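PDB 2QYA: uncharacterized conserved protein from Methanopyrus kandleri AV19, which is of unknown function, belongs to the DUF424 family and forms a two-chain assembly in the crystal. Local coordinates for residues T16-L21 with A73-G78; R54-I59 with V86-A91. The protein carries 2 engineered substitutions. All coordinates share one frame; numbering follows the deposited sequence.

Contact 1. Residues T16-L21 with A73-G78; sequences TVVLAL and AINALG
Strand 16-21 runs parallel to strand 73-77, their axes 8° apart, in the middle of a mixed six-stranded sheet. At its start, T16 OG1 is hydrogen-bonded to N75 OD1 of the second subunit. V17 opens the ladder, its O accepting the N-H of A73 at 2.8 Å. V18 points to the same face as A73, A20 and N75. Its CG1, anti to the backbone N (chi1 -165°), lies 3.1 Å from N75 OD1, which an off-staggered first torsion of N75 sets there, the two side chains crossing obliquely; on this face V18 also packs against V18 of the second subunit. L19 grips the neighbouring strand twice, its N giving a bond to A73 O and its O taking one from N75 N. Its side chain turns to the other face beside I74, both pointing the same way, with L19 CD1 4.2 Å from I74 CG1. A20 contributes a CA-H...O contact to N75 O. L21 repeats the double grip: L21 N reaches N75 O at 2.9 Å, whereas L77 N approaches L21 O from about 30° above the carbonyl plane. L21 CB and CD1 both rest on A76 CB, with CB to CB at 4.0 Å. The chemistry thus divides by face: on the aliphatic one, L19 and L21 lie under helix 52-66, L21 and A76 under helix 79-87, and I74 next to L90, while the face of V18 and N75 meets the second subunit, where the buried amide oxygen N75 OD1 makes a weak hydrogen bond with T16 OG1 of that chain.

Contact 2. Residues R54-I59 with V86-A91; sequences RAAKKI and VDAGLA
A88 drops its methyl group onto helix 52-66, where A56 and I59, one turn apart, face it. The close part lies here: I59 CG2 sits 3.5 Å from A88 CB, and A88 CB also rests 3.8 Å from A56 O. Two small side chains, with A56 CB 4.4 Å from A88 CB, let the backbones come near, CA to CA 4.9 Å. L90 lies obliquely across I59. What brings A88 and L90 to the helix is a Schellman motif at the end of helix 79-87: G89 takes a positive phi of 82°, its N bonded to V86 O at 2.8 Å, and the chain turns so that A88 and L90, on either side of the glycine in sequence, both direct their CB atoms at helix 52-66. Beneath, I59 reaches on to L8, L19 and L21 of the sheet. The outer side is looser. D87 only skirts A56, CB to CB 4.5 Å, and its carboxylate is exposed to solvent. K57 points away from the turn and forms a salt bridge with E61 on its own helix.

After strand 6-13 the chain lays down strand 16-23, makes the small two-stranded sheet and strand 48-50, then enters helix 52-66, which supplies the first half of contact 2. It then returns as strand 71-77, closing contact 1 beside 16-21, and runs through helix 79-87 to the turn at 86-91, which closes contact 2. The two closures therefore cross, their segments alternating along the chain. Contact 1 joins two central strands; contact 2 joins helix 52-66 to the turn that ends helix 79-87, over one face of that sheet. Between them the layers interlock: L21 CD2 packs 4.0 Å from I59 CD1, and I74 CD1 lies 3.9 Å from L90 CD2, so I59 and L90 serve both layers.

Contact 1. Residues T16-L21 with A73-G78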
loop_
_atom_site.group_PDB
_atom_site.type_symbol
_atom_site.label_atom_id
_atom_site.label_comp_id
_atom_site.label_asym_id
_atom_site.label_seq_id
_atom_site.Cartn_x
_atom_site.Cartn_y
_atom_site.Cartn_z
ATOM N N THR A 16 -2.601 -1.375 -5.506
ATOM C CA THR A 16 -2.473 -0.474 -4.350
ATOM C C THR A 16 -1.781 0.871 -4.707
ATOM O O THR A 16 -0.683 0.887 -5.285
ATOM C CB THR A 16 -1.604 -1.148 -3.241
ATOM O OG1 THR A 16 -2.048 -2.485 -2.979
ATOM C CG2 THR A 16 -1.649 -0.363 -1.935
ATOM N N VAL A 17 -2.406 1.996 -4.350
ATOM C CA VAL A 17 -1.714 3.298 -4.398
ATOM C C VAL A 17 -1.651 3.766 -2.961
ATOM O O VAL A 17 -2.680 3.860 -2.274
ATOM C CB VAL A 17 -2.444 4.346 -5.271
ATOM C CG1 VAL A 17 -1.813 5.736 -5.125
ATOM C CG2 VAL A 17 -2.447 3.950 -6.712
ATOM N N VAL A 18 -0.434 3.998 -2.501
ATOM C CA VAL A 18 -0.197 4.557 -1.204
ATOM C C VAL A 18 0.118 6.050 -1.318
ATOM O O VAL A 18 1.064 6.468 -2.033
ATOM C CB VAL A 18 0.936 3.828 -0.428
ATOM C CG1 VAL A 18 0.892 4.218 1.059
ATOM C CG2 VAL A 18 0.769 2.299 -0.507
ATOM N N LEU A 19 -0.683 6.846 -0.611
ATOM C CA LEU A 19 -0.429 8.257 -0.439
ATOM C C LEU A 19 0.002 8.426 0.999
ATOM O O LEU A 19 -0.793 8.203 1.928
ATOM C CB LEU A 19 -1.671 9.091 -0.745
ATOM C CG LEU A 19 -2.599 8.727 -1.919
ATOM C CD1 LEU A 19 -3.795 9.672 -2.032
ATOM C CD2 LEU A 19 -1.872 8.695 -3.210
ATOM N N ALA A 20 1.286 8.741 1.188
ATOM C CA ALA A 20 1.835 8.974 2.515
ATOM C C ALA A 20 2.176 10.461 2.728
ATOM O O ALA A 20 2.804 11.101 1.885
ATOM C CB ALA A 20 3.060 8.095 2.776
ATOM N N LEU A 21 1.774 10.985 3.870
ATOM C CA LEU A 21 1.963 12.394 4.181
ATOM C C LEU A 21 2.698 12.423 5.482
ATOM O O LEU A 21 2.373 11.654 6.386
ATOM C CB LEU A 21 0.620 13.103 4.339
ATOM C CG LEU A 21 -0.223 13.329 3.098
ATOM C CD1 LEU A 21 -1.687 13.168 3.451
ATOM C CD2 LEU A 21 0.023 14.720 2.562
ATOM N N ALA A 73 -4.551 3.599 -0.191
ATOM C CA ALA A 73 -4.237 3.568 1.234
ATOM C C ALA A 73 -3.581 4.878 1.567
ATOM O O ALA A 73 -2.617 5.278 0.882
ATOM C CB ALA A 73 -3.304 2.397 1.550
ATOM N N ILE A 74 -4.119 5.574 2.567
ATOM C CA ILE A 74 -3.562 6.844 3.047
ATOM C C ILE A 74 -3.023 6.675 4.457
ATOM O O ILE A 74 -3.671 6.086 5.330
ATOM C CB ILE A 74 -4.612 7.987 3.032
ATOM C CG1 ILE A 74 -5.171 8.161 1.612
ATOM C CG2 ILE A 74 -4.029 9.324 3.625
ATOM C CD1 ILE A 74 -6.525 8.774 1.542
ATOM N N ASN A 75 -1.806 7.165 4.645
ATOM C CA ASN A 75 -1.142 7.199 5.920
ATOM C C ASN A 75 -0.658 8.638 6.096
ATOM O O ASN A 75 0.078 9.142 5.248
ATOM C CB ASN A 75 0.074 6.271 5.939
ATOM C CG ASN A 75 -0.052 5.098 4.970
ATOM O OD1 ASN A 75 0.809 4.919 4.102
ATOM N ND2 ASN A 75 -1.131 4.295 5.104
ATOM N N ALA A 76 -1.090 9.285 7.180
ATOM C CA ALA A 76 -0.642 10.632 7.523
ATOM C C ALA A 76 -0.121 10.702 8.961
ATOM O O ALA A 76 -0.753 10.205 9.892
ATOM C CB ALA A 76 -1.757 11.647 7.258
ATOM N N LEU A 77 1.077 11.256 9.118
ATOM C CA LEU A 77 1.712 11.421 10.395
ATOM C C LEU A 77 2.094 12.905 10.634
ATOM O O LEU A 77 2.901 13.497 9.877
ATOM C CB LEU A 77 2.949 10.519 10.493
ATOM C CG LEU A 77 3.745 10.565 11.808
ATOM C CD1 LEU A 77 3.008 9.875 12.993
ATOM C CD2 LEU A 77 5.184 10.018 11.619
ATOM N N GLY A 78 1.543 13.475 11.711
ATOM C CA GLY A 78 1.751 14.879 12.073
ATOM C C GLY A 78 0.495 15.723 12.013
ATOM O O GLY A 78 -0.470 15.407 11.318
#

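Contact 2. Residues R54-I59 with V86-A91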
loop_
_atom_site.group_PDB
_atom_site.type_symbol
_atom_site.label_atom_id
_atom_site.label_comp_id
_atom_site.label_asym_id
_atom_site.label_seq_id
_atom_site.Cartn_x
_atom_site.Cartn_y
_atom_site.Cartn_z
ATOM N N ARG A 54 -1.661 22.757 -1.227
ATOM C CA ARG A 54 -1.289 22.006 -2.429
ATOM C C ARG A 54 -1.307 20.499 -2.178
ATOM O O ARG A 54 -1.685 19.739 -3.060
ATOM C CB ARG A 54 0.065 22.454 -3.012
ATOM C CG ARG A 54 0.205 22.072 -4.502
ATOM C CD ARG A 54 1.493 22.586 -5.211
ATOM N NE ARG A 54 1.632 22.078 -6.595
ATOM C CZ ARG A 54 0.820 22.365 -7.627
ATOM N NH1 ARG A 54 1.069 21.851 -8.840
ATOM N NH2 ARG A 54 -0.248 23.153 -7.469
ATOM N N ALA A 55 -0.904 20.072 -0.989
ATOM C CA ALA A 55 -0.992 18.647 -0.647
ATOM C C ALA A 55 -2.449 18.142 -0.692
ATOM O O ALA A 55 -2.735 17.133 -1.342
ATOM C CB ALA A 55 -0.338 18.364 0.702
ATOM N N ALA A 56 -3.360 18.886 -0.051
ATOM C CA ALA A 56 -4.797 18.585 -0.084
ATOM C C ALA A 56 -5.350 18.443 -1.492
ATOM O O ALA A 56 -6.135 17.524 -1.769
ATOM C CB ALA A 56 -5.602 19.632 0.709
ATOM N N LYS A 57 -4.928 19.342 -2.388
ATOM C CA LYS A 57 -5.355 19.276 -3.789
ATOM C C LYS A 57 -4.861 17.978 -4.452
ATOM O O LYS A 57 -5.647 17.279 -5.090
ATOM C CB LYS A 57 -4.897 20.526 -4.544
ATOM C CG LYS A 57 -5.079 20.490 -6.045
ATOM C CD LYS A 57 -4.922 21.884 -6.683
ATOM C CE LYS A 57 -4.980 21.812 -8.228
ATOM N NZ LYS A 57 -3.688 21.269 -8.803
ATOM N N LYS A 58 -3.575 17.659 -4.294
ATOM C CA LYS A 58 -3.009 16.432 -4.882
ATOM C C LYS A 58 -3.655 15.148 -4.334
ATOM O O LYS A 58 -3.826 14.175 -5.062
ATOM C CB LYS A 58 -1.484 16.367 -4.715
ATOM C CG LYS A 58 -0.671 16.540 -6.024
ATOM C CD LYS A 58 -0.765 17.970 -6.605
ATOM C CE LYS A 58 0.165 18.200 -7.858
ATOM N NZ LYS A 58 1.639 18.186 -7.532
ATOM N N ILE A 59 -3.962 15.153 -3.049
ATOM C CA ILE A 59 -4.616 14.024 -2.381
ATOM C C ILE A 59 -6.007 13.810 -2.952
ATOM O O ILE A 59 -6.324 12.711 -3.375
ATOM C CB ILE A 59 -4.609 14.184 -0.813
ATOM C CG1 ILE A 59 -3.515 13.336 -0.213
ATOM C CG2 ILE A 59 -5.898 13.759 -0.189
ATOM C CD1 ILE A 59 -2.190 13.765 -0.580
ATOM N N VAL A 86 -8.009 16.020 6.485
ATOM C CA VAL A 86 -9.292 16.656 6.843
ATOM C C VAL A 86 -9.670 17.676 5.771
ATOM O O VAL A 86 -10.810 17.693 5.269
ATOM C CB VAL A 86 -9.250 17.360 8.273
ATOM C CG1 VAL A 86 -10.570 18.104 8.608
ATOM C CG2 VAL A 86 -8.958 16.395 9.350
ATOM N N ASP A 87 -8.711 18.516 5.389
ATOM C CA ASP A 87 -9.037 19.570 4.441
ATOM C C ASP A 87 -9.330 19.062 3.050
ATOM O O ASP A 87 -9.950 19.762 2.245
ATOM C CB ASP A 87 -7.952 20.631 4.377
ATOM C CG ASP A 87 -8.523 22.015 4.330
ATOM O OD1 ASP A 87 -8.485 22.688 5.388
ATOM O OD2 ASP A 87 -9.043 22.422 3.265
ATOM N N ALA A 88 -8.867 17.856 2.756
ATOM C CA ALA A 88 -9.207 17.196 1.494
ATOM C C ALA A 88 -10.618 16.591 1.518
ATOM O O ALA A 88 -11.102 16.128 0.493
ATOM C CB ALA A 88 -8.159 16.134 1.140
ATOM N N GLY A 89 -11.259 16.596 2.689
ATOM C CA GLY A 89 -12.617 16.055 2.882
ATOM C C GLY A 89 -12.619 14.546 3.059
ATOM O O GLY A 89 -13.644 13.886 2.855
ATOM N N LEU A 90 -11.473 13.995 3.447
ATOM C CA LEU A 90 -11.283 12.564 3.453
ATOM C C LEU A 90 -11.569 11.959 4.825
ATOM O O LEU A 90 -11.903 10.775 4.932
ATOM C CB LEU A 90 -9.854 12.237 2.998
ATOM C CG LEU A 90 -9.544 11.689 1.583
ATOM C CD1 LEU A 90 -10.642 11.813 0.537
ATOM C CD2 LEU A 90 -8.239 12.285 1.076
ATOM N N ALA A 91 -11.432 12.778 5.863
ATOM C CA ALA A 91 -11.650 12.359 7.240
ATOM C C ALA A 91 -12.207 13.534 8.039
ATOM O O ALA A 91 -11.936 14.684 7.687
ATOM C CB ALA A 91 -10.353 11.865 7.858
#